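Local coordinates for apical membrane antigen 1 (PDB 4APM), which probably helps Babesia divergens enter host cells, as a membrane antigen of the moving junction formed during invasion, at residues P221-C235 and E331-M345. Sequence-based numbering, arbitrary orientation.
Sequences PVKDAIFGRGANGSC and ETPNCLIIDAGSFAM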
loop_
_atom_site.group_PDB
_atom_site.type_symbol
_atom_site.label_atom_id
_atom_site.label_comp_id
_atom_site.label_asym_id
_atom_site.label_seq_id
_atom_site.Cartn_x
_atom_site.Cartn_y
_atom_site.Cartn_z
ATOM N N PRO A 221 -6.751 4.024 -1.585
ATOM C CA PRO A 221 -7.428 4.496 -0.386
ATOM C C PRO A 221 -8.960 4.276 -0.506
ATOM O O PRO A 221 -9.532 4.484 -1.589
ATOM C CB PRO A 221 -7.096 6.000 -0.371
ATOM C CG PRO A 221 -5.824 6.107 -1.135
ATOM C CD PRO A 221 -5.965 5.086 -2.232
ATOM N N VAL A 222 -9.601 3.816 0.565
ATOM C CA VAL A 222 -11.056 3.774 0.595
ATOM C C VAL A 222 -11.606 5.039 1.270
ATOM O O VAL A 222 -11.317 5.316 2.464
ATOM C CB VAL A 222 -11.577 2.503 1.274
ATOM C CG1 VAL A 222 -13.088 2.408 1.135
ATOM C CG2 VAL A 222 -10.900 1.264 0.669
ATOM N N LYS A 223 -12.340 5.834 0.483
ATOM C CA LYS A 223 -12.898 7.120 0.938
ATOM C C LYS A 223 -13.972 6.861 1.967
ATOM O O LYS A 223 -14.635 5.833 1.908
ATOM C CB LYS A 223 -13.486 7.899 -0.249
ATOM C CG LYS A 223 -13.929 9.305 0.094
ATOM C CD LYS A 223 -14.225 10.135 -1.151
ATOM C CE LYS A 223 -15.036 9.365 -2.178
ATOM N NZ LYS A 223 -15.546 10.245 -3.270
ATOM N N ASP A 224 -14.075 7.752 2.951
ATOM C CA ASP A 224 -15.113 7.697 4.003
ATOM C C ASP A 224 -15.048 6.441 4.855
ATOM O O ASP A 224 -16.083 5.943 5.310
ATOM C CB ASP A 224 -16.513 7.854 3.403
ATOM C CG ASP A 224 -16.674 9.144 2.643
ATOM O OD1 ASP A 224 -16.280 10.217 3.147
ATOM O OD2 ASP A 224 -17.150 9.084 1.511
ATOM N N ALA A 225 -13.837 5.924 5.070
ATOM C CA ALA A 225 -13.659 4.621 5.746
ATOM C C ALA A 225 -12.624 4.672 6.837
ATOM O O ALA A 225 -11.572 5.315 6.695
ATOM C CB ALA A 225 -13.291 3.537 4.738
ATOM N N ILE A 226 -12.914 3.938 7.902
ATOM C CA ILE A 226 -11.985 3.684 8.977
ATOM C C ILE A 226 -11.838 2.164 9.056
ATOM O O ILE A 226 -12.835 1.440 8.978
ATOM C CB ILE A 226 -12.562 4.142 10.324
ATOM C CG1 ILE A 226 -12.768 5.657 10.351
ATOM C CG2 ILE A 226 -11.692 3.662 11.490
ATOM C CD1 ILE A 226 -13.614 6.108 11.524
ATOM N N PHE A 227 -10.600 1.691 9.173
ATOM C CA PHE A 227 -10.310 0.249 9.304
ATOM C C PHE A 227 -10.776 -0.295 10.657
ATOM O O PHE A 227 -10.512 0.316 11.687
ATOM C CB PHE A 227 -8.799 0.013 9.210
ATOM C CG PHE A 227 -8.243 0.161 7.834
ATOM C CD1 PHE A 227 -8.739 -0.607 6.790
ATOM C CD2 PHE A 227 -7.154 1.000 7.597
ATOM C CE1 PHE A 227 -8.203 -0.513 5.521
ATOM C CE2 PHE A 227 -6.594 1.065 6.332
ATOM C CZ PHE A 227 -7.127 0.317 5.286
ATOM N N GLY A 228 -11.389 -1.477 10.660
ATOM C CA GLY A 228 -11.792 -2.112 11.910
ATOM C C GLY A 228 -11.619 -3.621 11.917
ATOM O O GLY A 228 -11.281 -4.230 10.896
ATOM N N ARG A 229 -11.872 -4.229 13.071
ATOM C CA ARG A 229 -12.093 -5.670 13.134
ATOM C C ARG A 229 -13.450 -5.997 13.745
ATOM O O ARG A 229 -13.936 -5.293 14.643
ATOM C CB ARG A 229 -10.960 -6.376 13.910
ATOM C CG ARG A 229 -9.590 -6.298 13.214
ATOM C CD ARG A 229 -8.467 -6.895 14.054
ATOM N NE ARG A 229 -8.741 -8.287 14.404
ATOM C CZ ARG A 229 -8.678 -9.308 13.550
ATOM N NH1 ARG A 229 -8.342 -9.108 12.285
ATOM N NH2 ARG A 229 -8.942 -10.538 13.968
ATOM N N GLY A 230 -14.060 -7.064 13.247
ATOM C CA GLY A 230 -15.332 -7.534 13.768
ATOM C C GLY A 230 -15.237 -7.832 15.246
ATOM O O GLY A 230 -14.252 -8.419 15.715
ATOM N N ALA A 231 -16.235 -7.369 15.994
ATOM C CA ALA A 231 -16.391 -7.772 17.383
ATOM C C ALA A 231 -17.841 -7.656 17.825
ATOM O O ALA A 231 -18.456 -6.589 17.706
ATOM C CB ALA A 231 -15.488 -6.951 18.288
ATOM N N ASN A 232 -18.386 -8.767 18.319
ATOM C CA ASN A 232 -19.731 -8.785 18.898
ATOM C C ASN A 232 -20.780 -8.242 17.942
ATOM O O ASN A 232 -21.674 -7.508 18.355
ATOM C CB ASN A 232 -19.761 -7.982 20.201
ATOM C CG ASN A 232 -19.172 -8.743 21.370
ATOM O OD1 ASN A 232 -19.468 -8.446 22.527
ATOM N ND2 ASN A 232 -18.348 -9.746 21.075
ATOM N N GLY A 233 -20.629 -8.553 16.657
ATOM C CA GLY A 233 -21.648 -8.231 15.650
ATOM C C GLY A 233 -21.562 -6.812 15.101
ATOM O O GLY A 233 -22.432 -6.371 14.354
ATOM N N SER A 234 -20.508 -6.098 15.476
ATOM C CA SER A 234 -20.248 -4.779 14.929
ATOM C C SER A 234 -18.830 -4.716 14.356
ATOM O O SER A 234 -17.999 -5.593 14.617
ATOM C CB SER A 234 -20.420 -3.725 16.018
ATOM O OG SER A 234 -21.783 -3.551 16.334
ATOM N N CYS A 235 -18.549 -3.668 13.598
ATOM C CA CYS A 235 -17.192 -3.393 13.176
ATOM C C CYS A 235 -16.600 -2.337 14.102
ATOM O O CYS A 235 -17.151 -1.228 14.234
ATOM C CB CYS A 235 -17.165 -2.940 11.705
ATOM S SG CYS A 235 -15.492 -2.642 11.054
ATOM N N GLU A 331 -2.620 -4.121 13.205
ATOM C CA GLU A 331 -3.465 -5.303 13.170
ATOM C C GLU A 331 -4.138 -5.378 11.813
ATOM O O GLU A 331 -4.467 -4.338 11.208
ATOM C CB GLU A 331 -4.528 -5.245 14.276
ATOM C CG GLU A 331 -3.967 -5.180 15.696
ATOM C CD GLU A 331 -5.042 -4.878 16.744
ATOM O OE1 GLU A 331 -6.244 -5.175 16.491
ATOM O OE2 GLU A 331 -4.686 -4.336 17.821
ATOM N N THR A 332 -4.394 -6.598 11.361
ATOM C CA THR A 332 -4.980 -6.811 10.051
ATOM C C THR A 332 -6.449 -6.393 10.071
ATOM O O THR A 332 -7.203 -6.855 10.902
ATOM C CB THR A 332 -4.849 -8.286 9.629
ATOM O OG1 THR A 332 -3.466 -8.635 9.538
ATOM C CG2 THR A 332 -5.495 -8.521 8.280
ATOM N N PRO A 333 -6.848 -5.458 9.198
ATOM C CA PRO A 333 -8.272 -5.107 9.200
ATOM C C PRO A 333 -9.100 -6.210 8.548
ATOM O O PRO A 333 -8.613 -6.887 7.622
ATOM C CB PRO A 333 -8.327 -3.847 8.331
ATOM C CG PRO A 333 -6.915 -3.361 8.234
ATOM C CD PRO A 333 -6.054 -4.576 8.329
ATOM N N ASN A 334 -10.333 -6.393 9.021
ATOM C CA ASN A 334 -11.276 -7.318 8.370
ATOM C C ASN A 334 -12.699 -6.749 8.239
ATOM O O ASN A 334 -13.621 -7.454 7.814
ATOM C CB ASN A 334 -11.279 -8.718 9.039
ATOM C CG ASN A 334 -11.857 -8.703 10.453
ATOM O OD1 ASN A 334 -12.670 -7.844 10.795
ATOM N ND2 ASN A 334 -11.433 -9.663 11.284
ATOM N N CYS A 335 -12.847 -5.455 8.542
ATOM C CA CYS A 335 -14.050 -4.692 8.163
ATOM C C CYS A 335 -13.773 -3.187 8.161
ATOM O O CYS A 335 -12.711 -2.727 8.618
ATOM C CB CYS A 335 -15.177 -4.989 9.141
ATOM S SG CYS A 335 -14.704 -4.542 10.822
ATOM N N LEU A 336 -14.742 -2.420 7.672
ATOM C CA LEU A 336 -14.631 -0.966 7.620
ATOM C C LEU A 336 -15.814 -0.342 8.386
ATOM O O LEU A 336 -16.873 -0.947 8.478
ATOM C CB LEU A 336 -14.624 -0.480 6.161
ATOM C CG LEU A 336 -13.567 -1.015 5.180
ATOM C CD1 LEU A 336 -13.737 -0.369 3.815
ATOM C CD2 LEU A 336 -12.149 -0.807 5.690
ATOM N N ILE A 337 -15.590 0.835 8.968
ATOM C CA ILE A 337 -16.620 1.664 9.569
ATOM C C ILE A 337 -16.799 2.887 8.658
ATOM O O ILE A 337 -15.804 3.480 8.225
ATOM C CB ILE A 337 -16.147 2.167 10.948
ATOM C CG1 ILE A 337 -15.980 1.011 11.917
ATOM C CG2 ILE A 337 -17.051 3.268 11.491
ATOM C CD1 ILE A 337 -14.542 0.563 12.072
ATOM N N ILE A 338 -18.036 3.258 8.325
ATOM C CA ILE A 338 -18.192 4.446 7.505
ATOM C C ILE A 338 -18.047 5.712 8.350
ATOM O O ILE A 338 -18.449 5.747 9.523
ATOM C CB ILE A 338 -19.473 4.455 6.620
ATOM C CG1 ILE A 338 -19.379 5.578 5.582
ATOM C CG2 ILE A 338 -20.739 4.628 7.452
ATOM C CD1 ILE A 338 -20.683 5.892 4.882
ATOM N N ASP A 339 -17.382 6.709 7.781
ATOM C CA ASP A 339 -17.130 7.966 8.464
ATOM C C ASP A 339 -16.639 9.004 7.454
ATOM O O ASP A 339 -15.568 8.851 6.892
ATOM C CB ASP A 339 -16.102 7.775 9.586
ATOM C CG ASP A 339 -15.825 9.055 10.339
ATOM O OD1 ASP A 339 -16.770 9.606 10.949
ATOM O OD2 ASP A 339 -14.670 9.531 10.300
ATOM N N ALA A 340 -17.451 10.029 7.192
ATOM C CA ALA A 340 -17.140 11.040 6.178
ATOM C C ALA A 340 -15.817 11.721 6.443
ATOM O O ALA A 340 -15.538 12.110 7.571
ATOM C CB ALA A 340 -18.253 12.085 6.114
ATOM N N GLY A 341 -15.027 11.910 5.387
ATOM C CA GLY A 341 -13.734 12.577 5.486
ATOM C C GLY A 341 -12.556 11.693 5.885
ATOM O O GLY A 341 -11.400 12.128 5.832
ATOM N N SER A 342 -12.831 10.456 6.290
ATOM C CA SER A 342 -11.745 9.543 6.642
ATOM C C SER A 342 -11.244 8.690 5.464
ATOM O O SER A 342 -12.048 8.205 4.645
ATOM C CB SER A 342 -12.152 8.640 7.804
ATOM O OG SER A 342 -11.283 7.514 7.863
ATOM N N PHE A 343 -9.929 8.456 5.405
ATOM C CA PHE A 343 -9.357 7.646 4.313
ATOM C C PHE A 343 -8.591 6.439 4.835
ATOM O O PHE A 343 -7.716 6.582 5.681
ATOM C CB PHE A 343 -8.459 8.498 3.427
ATOM C CG PHE A 343 -9.211 9.483 2.569
ATOM C CD1 PHE A 343 -9.606 10.727 3.084
ATOM C CD2 PHE A 343 -9.551 9.167 1.249
ATOM C CE1 PHE A 343 -10.304 11.642 2.298
ATOM C CE2 PHE A 343 -10.228 10.082 0.457
ATOM C CZ PHE A 343 -10.596 11.324 0.976
ATOM N N ALA A 344 -8.940 5.249 4.362
ATOM C CA ALA A 344 -8.308 4.036 4.857
ATOM C C ALA A 344 -7.233 3.695 3.848
ATOM O O ALA A 344 -7.537 3.362 2.705
ATOM C CB ALA A 344 -9.324 2.898 4.960
ATOM N N MET A 345 -5.980 3.851 4.248
ATOM C CA MET A 345 -4.850 3.752 3.326
ATOM C C MET A 345 -3.939 2.561 3.656
ATOM O O MET A 345 -3.912 2.102 4.806
ATOM C CB MET A 345 -4.077 5.054 3.376
ATOM C CG MET A 345 -4.999 6.245 3.072
ATOM S SD MET A 345 -4.106 7.762 3.244
ATOM C CE MET A 345 -3.224 7.805 1.676
#
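The C235–C335 disulfide steps over a whole strand: its two cysteines lie on the outer members of a three-strand group, and G228, paired with C335, occupies the strand between them. C235 SG and C335 SG are 2.1 Å apart, and the torsion of 90° about their bond is relaxed. With no side chain on G228, the bridge and I337 CD1, which lies 3.8 Å from G228 CA, can settle against its backbone. C335 SG stands between its own backbone N and carbonyl carbon (chi1 60°), directed at C235.

Here the register slips. N334 and C335 both donate their N-H to G228 O, a classic beta bulge, and the amide of N334 turns back so that G230 N meets a lone pair of OD1 in plane at 2.9 Å. Its ND2 lies over a face of the R229 guanidinium, whose NH1 reaches T332 O at 2.9 Å.

F227 unites several backbone elements. A344 CB sits 3.5 Å from its ring centroid over one face, P333 CG covers the opposite face at 4.0 Å, and M345 O lies at the edge.

Both chains then turn a corner through type II turns. D224 joins them: its backbone O accepts from D339 N, and its OD1 from G341 N at 3.1 Å, while OD2 bonds S408. Beyond the corners V222 and A344 exchange two backbone bonds.

The contact probably belongs to the PAN-like domain II. Strand 335-339 edges a mixed sheet, strand 342-346 edges an antiparallel one, and helix 8-16 packs on C335 and L336, with W316 of strand 316-320 edge-to-face with F227.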